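PDB 3IRV: cysteine hydrolase from Pseudomonas syringae pv. phaseolicola 1448A, which probably acts as a hydrolase of the isochorismatase-like cysteine hydrolase family, its natural substrate not established. Local coordinates for residues R61-R75 with L108-Y122. Residues are numbered along the deposited sequence; the frame is centred on the assembly and turned at random. Where two conformers were deposited one is given.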
loop_
_atom_site.group_PDB
_atom_site.type_symbol
_atom_site.label_atom_id
_atom_site.label_comp_id
_atom_site.label_asym_id
_atom_site.label_seq_id
_atom_site.Cartn_x
_atom_site.Cartn_y
_atom_site.Cartn_z
ATOM N N ARG A 61 19.085 -2.359 20.372
ATOM C CA ARG A 61 19.144 -1.804 21.723
ATOM C C ARG A 61 20.594 -1.527 22.138
ATOM O O ARG A 61 20.866 -0.509 22.771
ATOM C CB ARG A 61 18.415 -2.694 22.729
ATOM C CG ARG A 61 16.928 -2.876 22.418
ATOM C CD ARG A 61 16.178 -3.413 23.633
ATOM N NE ARG A 61 14.826 -3.849 23.273
ATOM C CZ ARG A 61 14.506 -5.100 22.962
ATOM N NH1 ARG A 61 15.434 -6.060 23.011
ATOM N NH2 ARG A 61 13.255 -5.395 22.606
ATOM N N ALA A 62 21.515 -2.398 21.718
ATOM C CA ALA A 62 22.946 -2.217 22.020
ATOM C C ALA A 62 23.519 -0.950 21.362
ATOM O O ALA A 62 24.445 -0.306 21.897
ATOM C CB ALA A 62 23.736 -3.449 21.593
ATOM N N ALA A 63 22.973 -0.580 20.205
ATOM C CA ALA A 63 23.455 0.594 19.499
ATOM C C ALA A 63 22.597 1.840 19.733
ATOM O O ALA A 63 22.762 2.852 19.021
ATOM C CB ALA A 63 23.547 0.288 18.016
ATOM N N GLN A 64 21.661 1.743 20.682
ATOM C CA GLN A 64 20.749 2.843 21.021
ATOM C C GLN A 64 19.860 3.217 19.821
ATOM O O GLN A 64 19.509 4.390 19.619
ATOM C CB GLN A 64 21.528 4.064 21.559
ATOM C CG GLN A 64 21.801 4.060 23.063
ATOM C CD GLN A 64 22.504 2.808 23.548
ATOM O OE1 GLN A 64 23.577 2.450 23.054
ATOM N NE2 GLN A 64 21.900 2.129 24.521
ATOM N N VAL A 65 19.527 2.209 19.013
ATOM C CA VAL A 65 18.596 2.383 17.905
ATOM C C VAL A 65 17.201 2.098 18.501
ATOM O O VAL A 65 16.974 1.017 19.057
ATOM C CB VAL A 65 18.893 1.411 16.738
ATOM C CG1 VAL A 65 17.740 1.402 15.719
ATOM C CG2 VAL A 65 20.206 1.794 16.040
ATOM N N MET A 66 16.300 3.077 18.421
ATOM C CA MET A 66 14.970 2.957 19.037
ATOM C C MET A 66 14.196 1.792 18.461
ATOM O O MET A 66 14.206 1.583 17.258
ATOM C CB MET A 66 14.155 4.254 18.846
ATOM C CG MET A 66 12.706 4.210 19.399
ATOM S SD MET A 66 11.843 5.833 19.440
ATOM C CE MET A 66 12.375 6.410 17.858
ATOM N N VAL A 67 13.559 1.019 19.342
ATOM C CA VAL A 67 12.713 -0.088 18.944
ATOM C C VAL A 67 11.252 0.271 19.206
ATOM O O VAL A 67 10.896 0.626 20.339
ATOM C CB VAL A 67 13.046 -1.350 19.758
ATOM C CG1 VAL A 67 12.038 -2.441 19.488
ATOM C CG2 VAL A 67 14.459 -1.826 19.412
ATOM N N ILE A 68 10.425 0.143 18.166
ATOM C CA ILE A 68 8.989 0.462 18.239
ATOM C C ILE A 68 8.185 -0.761 17.840
ATOM O O ILE A 68 8.414 -1.322 16.774
ATOM C CB ILE A 68 8.630 1.599 17.267
ATOM C CG1 ILE A 68 9.454 2.845 17.626
ATOM C CG2 ILE A 68 7.108 1.885 17.295
ATOM C CD1 ILE A 68 9.450 3.984 16.575
ATOM N N TYR A 69 7.245 -1.169 18.685
ATOM C CA TYR A 69 6.329 -2.257 18.333
ATOM C C TYR A 69 5.000 -1.667 17.899
ATOM O O TYR A 69 4.498 -0.767 18.554
ATOM C CB TYR A 69 6.058 -3.134 19.548
ATOM C CG TYR A 69 7.239 -3.902 20.071
ATOM C CD1 TYR A 69 7.351 -5.272 19.796
ATOM C CD2 TYR A 69 8.227 -3.287 20.893
ATOM C CE1 TYR A 69 8.428 -6.029 20.299
ATOM C CE2 TYR A 69 9.304 -4.031 21.391
ATOM C CZ TYR A 69 9.395 -5.405 21.091
ATOM O OH TYR A 69 10.482 -6.113 21.628
ATOM N N LEU A 70 4.438 -2.163 16.805
ATOM C CA LEU A 70 3.068 -1.809 16.436
ATOM C C LEU A 70 2.158 -2.941 16.899
ATOM O O LEU A 70 2.535 -4.129 16.817
ATOM C CB LEU A 70 2.914 -1.703 14.918
ATOM C CG LEU A 70 3.827 -0.674 14.256
ATOM C CD1 LEU A 70 3.489 -0.612 12.778
ATOM C CD2 LEU A 70 3.706 0.698 14.923
ATOM N N ARG A 71 0.975 -2.586 17.390
ATOM C CA ARG A 71 -0.051 -3.577 17.704
ATOM C C ARG A 71 -1.355 -3.162 17.063
ATOM O O ARG A 71 -1.749 -1.989 17.169
ATOM C CB ARG A 71 -0.268 -3.681 19.219
ATOM C CG ARG A 71 1.006 -4.031 20.004
ATOM C CD ARG A 71 0.711 -4.276 21.505
ATOM N NE ARG A 71 0.020 -3.119 22.100
ATOM C CZ ARG A 71 -0.344 -3.039 23.376
ATOM N NH1 ARG A 71 -0.088 -4.045 24.195
ATOM N NH2 ARG A 71 -0.984 -1.954 23.824
ATOM N N HIS A 72 -2.027 -4.107 16.401
ATOM C CA HIS A 72 -3.334 -3.842 15.843
ATOM C C HIS A 72 -4.357 -4.159 16.927
ATOM O O HIS A 72 -4.524 -5.325 17.307
ATOM C CB HIS A 72 -3.561 -4.707 14.610
ATOM C CG HIS A 72 -4.735 -4.281 13.778
ATOM N ND1 HIS A 72 -5.023 -4.829 12.541
ATOM C CD2 HIS A 72 -5.683 -3.336 13.998
ATOM C CE1 HIS A 72 -6.096 -4.244 12.042
ATOM N NE2 HIS A 72 -6.518 -3.338 12.905
ATOM N N ILE A 73 -4.995 -3.118 17.450
ATOM C CA ILE A 73 -5.884 -3.235 18.608
ATOM C C ILE A 73 -7.044 -2.250 18.411
ATOM O O ILE A 73 -6.815 -1.067 18.050
ATOM C CB ILE A 73 -5.147 -2.876 19.908
ATOM C CG1 ILE A 73 -4.033 -3.891 20.221
ATOM C CG2 ILE A 73 -6.142 -2.871 21.098
ATOM C CD1 ILE A 73 -3.335 -3.639 21.547
ATOM N N VAL A 74 -8.271 -2.733 18.649
ATOM C CA VAL A 74 -9.478 -1.885 18.596
ATOM C C VAL A 74 -10.202 -1.937 19.946
ATOM O O VAL A 74 -9.890 -2.790 20.791
ATOM C CB VAL A 74 -10.420 -2.293 17.447
ATOM C CG1 VAL A 74 -9.682 -2.269 16.084
ATOM C CG2 VAL A 74 -10.978 -3.716 17.703
ATOM N N ARG A 75 -11.171 -1.040 20.158
ATOM C CA ARG A 75 -11.790 -0.922 21.478
ATOM C C ARG A 75 -12.595 -2.165 21.823
ATOM O O ARG A 75 -12.590 -2.591 22.990
ATOM C CB ARG A 75 -12.682 0.314 21.526
ATOM C CG ARG A 75 -11.886 1.613 21.721
ATOM C CD ARG A 75 -12.619 2.830 21.132
ATOM N NE ARG A 75 -11.830 4.056 21.325
ATOM C CZ ARG A 75 -10.821 4.441 20.541
ATOM N NH1 ARG A 75 -10.465 3.701 19.507
ATOM N NH2 ARG A 75 -10.138 5.565 20.817
ATOM N N LEU A 108 9.334 -11.982 21.959
ATOM C CA LEU A 108 9.745 -10.644 21.548
ATOM C C LEU A 108 9.287 -9.586 22.553
ATOM O O LEU A 108 9.114 -8.424 22.193
ATOM C CB LEU A 108 9.204 -10.319 20.137
ATOM C CG LEU A 108 9.699 -11.198 18.986
ATOM C CD1 LEU A 108 8.953 -10.771 17.731
ATOM C CD2 LEU A 108 11.213 -11.049 18.810
ATOM N N ALA A 109 9.117 -9.985 23.818
ATOM C CA ALA A 109 8.524 -9.103 24.833
ATOM C C ALA A 109 9.183 -7.730 24.850
ATOM O O ALA A 109 10.400 -7.635 24.967
ATOM C CB ALA A 109 8.627 -9.738 26.211
ATOM N N PRO A 110 8.376 -6.666 24.679
ATOM C CA PRO A 110 8.941 -5.320 24.739
ATOM C C PRO A 110 9.652 -5.058 26.057
ATOM O O PRO A 110 9.218 -5.538 27.121
ATOM C CB PRO A 110 7.702 -4.412 24.597
ATOM C CG PRO A 110 6.734 -5.266 23.768
ATOM C CD PRO A 110 6.932 -6.642 24.355
ATOM N N GLN A 111 10.751 -4.328 25.959
ATOM C CA GLN A 111 11.534 -3.936 27.124
ATOM C C GLN A 111 11.122 -2.534 27.550
ATOM O O GLN A 111 10.448 -1.820 26.786
ATOM C CB GLN A 111 13.028 -4.028 26.812
ATOM C CG GLN A 111 13.480 -5.449 26.440
ATOM C CD GLN A 111 13.207 -6.469 27.539
ATOM O OE1 GLN A 111 13.846 -6.447 28.588
ATOM N NE2 GLN A 111 12.249 -7.363 27.301
ATOM N N SER A 112 11.518 -2.144 28.762
ATOM C CA SER A 112 11.030 -0.905 29.373
ATOM C C SER A 112 11.239 0.383 28.566
ATOM O O SER A 112 10.375 1.251 28.626
ATOM C CB SER A 112 11.588 -0.743 30.800
ATOM O OG SER A 112 12.994 -0.560 30.755
ATOM N N ASP A 113 12.345 0.496 27.822
ATOM C CA ASP A 113 12.632 1.680 26.984
ATOM C C ASP A 113 12.060 1.613 25.574
ATOM O O ASP A 113 12.166 2.588 24.809
ATOM C CB ASP A 113 14.133 1.911 26.855
ATOM C CG ASP A 113 14.755 2.452 28.125
ATOM O OD1 ASP A 113 14.014 2.947 29.007
ATOM O OD2 ASP A 113 16.000 2.380 28.234
ATOM N N ASP A 114 11.485 0.468 25.212
ATOM C CA ASP A 114 10.887 0.334 23.873
ATOM C C ASP A 114 9.580 1.111 23.828
ATOM O O ASP A 114 9.005 1.420 24.878
ATOM C CB ASP A 114 10.592 -1.123 23.563
ATOM C CG ASP A 114 11.851 -2.000 23.482
ATOM O OD1 ASP A 114 12.961 -1.462 23.311
ATOM O OD2 ASP A 114 11.700 -3.237 23.555
ATOM N N VAL A 115 9.128 1.431 22.611
ATOM C CA VAL A 115 7.893 2.186 22.413
ATOM C C VAL A 115 6.844 1.257 21.810
ATOM O O VAL A 115 7.150 0.454 20.925
ATOM C CB VAL A 115 8.102 3.410 21.456
ATOM C CG1 VAL A 115 6.857 4.253 21.417
ATOM C CG2 VAL A 115 9.245 4.274 21.947
ATOM N N ILE A 116 5.612 1.347 22.310
ATOM C CA ILE A 116 4.506 0.569 21.769
ATOM C C ILE A 116 3.505 1.557 21.152
ATOM O O ILE A 116 3.037 2.474 21.835
ATOM C CB ILE A 116 3.849 -0.329 22.846
ATOM C CG1 ILE A 116 4.918 -1.307 23.409
ATOM C CG2 ILE A 116 2.658 -1.070 22.232
ATOM C CD1 ILE A 116 4.419 -2.198 24.575
ATOM N N VAL A 117 3.200 1.374 19.862
ATOM C CA VAL A 117 2.241 2.225 19.162
ATOM C C VAL A 117 1.083 1.357 18.698
ATOM O O VAL A 117 1.301 0.353 18.007
ATOM C CB VAL A 117 2.919 2.937 17.922
ATOM C CG1 VAL A 117 1.884 3.568 16.996
ATOM C CG2 VAL A 117 3.960 3.987 18.409
ATOM N N ASP A 118 -0.134 1.728 19.100
ATOM C CA ASP A 118 -1.328 0.953 18.740
ATOM C C ASP A 118 -2.012 1.564 17.522
ATOM O O ASP A 118 -1.954 2.771 17.309
ATOM C CB ASP A 118 -2.304 0.875 19.918
ATOM C CG ASP A 118 -1.751 0.069 21.101
ATOM O OD1 ASP A 118 -0.787 -0.700 20.931
ATOM O OD2 ASP A 118 -2.286 0.223 22.213
ATOM N N LYS A 119 -2.671 0.724 16.723
ATOM C CA LYS A 119 -3.301 1.193 15.490
ATOM C C LYS A 119 -4.601 0.459 15.245
ATOM O O LYS A 119 -4.737 -0.683 15.664
ATOM C CB LYS A 119 -2.359 0.990 14.302
ATOM C CG LYS A 119 -1.983 -0.493 14.029
ATOM C CD LYS A 119 -0.860 -0.574 12.973
ATOM C CE LYS A 119 -0.396 -2.005 12.713
ATOM N NZ LYS A 119 -1.386 -2.786 11.893
ATOM N N LEU A 120 -5.532 1.131 14.569
ATOM C CA LEU A 120 -6.865 0.587 14.338
ATOM C C LEU A 120 -7.003 -0.211 13.042
ATOM O O LEU A 120 -8.020 -0.900 12.843
ATOM C CB LEU A 120 -7.914 1.715 14.315
ATOM C CG LEU A 120 -8.067 2.573 15.567
ATOM C CD1 LEU A 120 -9.067 3.736 15.265
ATOM C CD2 LEU A 120 -8.520 1.735 16.751
ATOM N N PHE A 121 -6.046 -0.058 12.129
ATOM C CA PHE A 121 -6.189 -0.644 10.801
ATOM C C PHE A 121 -4.829 -1.233 10.430
ATOM O O PHE A 121 -4.138 -1.778 11.301
ATOM C CB PHE A 121 -6.651 0.454 9.830
ATOM C CG PHE A 121 -7.714 0.025 8.849
ATOM C CD1 PHE A 121 -8.753 0.903 8.516
ATOM C CD2 PHE A 121 -7.704 -1.231 8.273
ATOM C CE1 PHE A 121 -9.753 0.532 7.588
ATOM C CE2 PHE A 121 -8.693 -1.600 7.336
ATOM C CZ PHE A 121 -9.711 -0.718 7.010
ATOM N N TYR A 122 -4.437 -1.149 9.166
ATOM C CA TYR A 122 -3.195 -1.819 8.745
ATOM C C TYR A 122 -1.943 -0.945 8.875
ATOM O O TYR A 122 -0.874 -1.424 9.304
ATOM C CB TYR A 122 -3.294 -2.337 7.306
ATOM C CG TYR A 122 -4.513 -3.172 7.044
ATOM C CD1 TYR A 122 -4.865 -4.241 7.883
ATOM C CD2 TYR A 122 -5.329 -2.883 5.952
ATOM C CE1 TYR A 122 -6.002 -5.009 7.620
ATOM C CE2 TYR A 122 -6.475 -3.647 5.677
ATOM C CZ TYR A 122 -6.804 -4.696 6.514
ATOM O OH TYR A 122 -7.924 -5.444 6.206
HETATM O O HOH W 1 12.712 -7.993 22.701
HETATM O O HOH W 2 14.150 0.869 22.384
#
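L70 lays CD2 against V117 CB at 3.8 Å, and I68 CG2 meets V117 CG2 at 3.9 Å, forming the apolar centre on one face of a parallel strand pair. Six backbone hydrogen bonds, from V115 N to V67 O through I73 N to K119 O, fix the register, with I68 beside V115 and L70 beside V117; the strand axes cross at -28°. On the other face P110 lies over the Y69 ring in a CH-pi contact, CG 3.6 Å from the centroid and 7° off the normal, while Y69 OH makes a weak bond to L108 O. Two polar grips follow, one before the strands and one toward their C-terminal ends. R61 holds D114 side-on, R61 NE to D114 OD1 at 3.0 Å and R61 NH2 to D114 OD2 at 2.8 Å. Q111 CG covers one guanidinium face, and Q111 N donates to D114 OD2 from above the carboxylate plane. R71 grips D118 likewise, R71 NE reaching D118 OD1 at 2.8 Å, because its chain bends at chi3 (-55°); R97 also pairs with D118. K119 passes alongside L70, K119 CE 4.0 Å from L70 CB, its NZ donating to F121 O and Y122 O and salt-bridging D29; with C152 this is consistent with the family's catalytic Asp-Lys-Cys triad. In this three-layer alpha/beta/alpha fold, strand 66-72 lies between strands 23-28 and 115-119, I68 packing on helix 130-136, L70 and K119 on helix 149-162, and Y69 on helix 50-62 across the sheet.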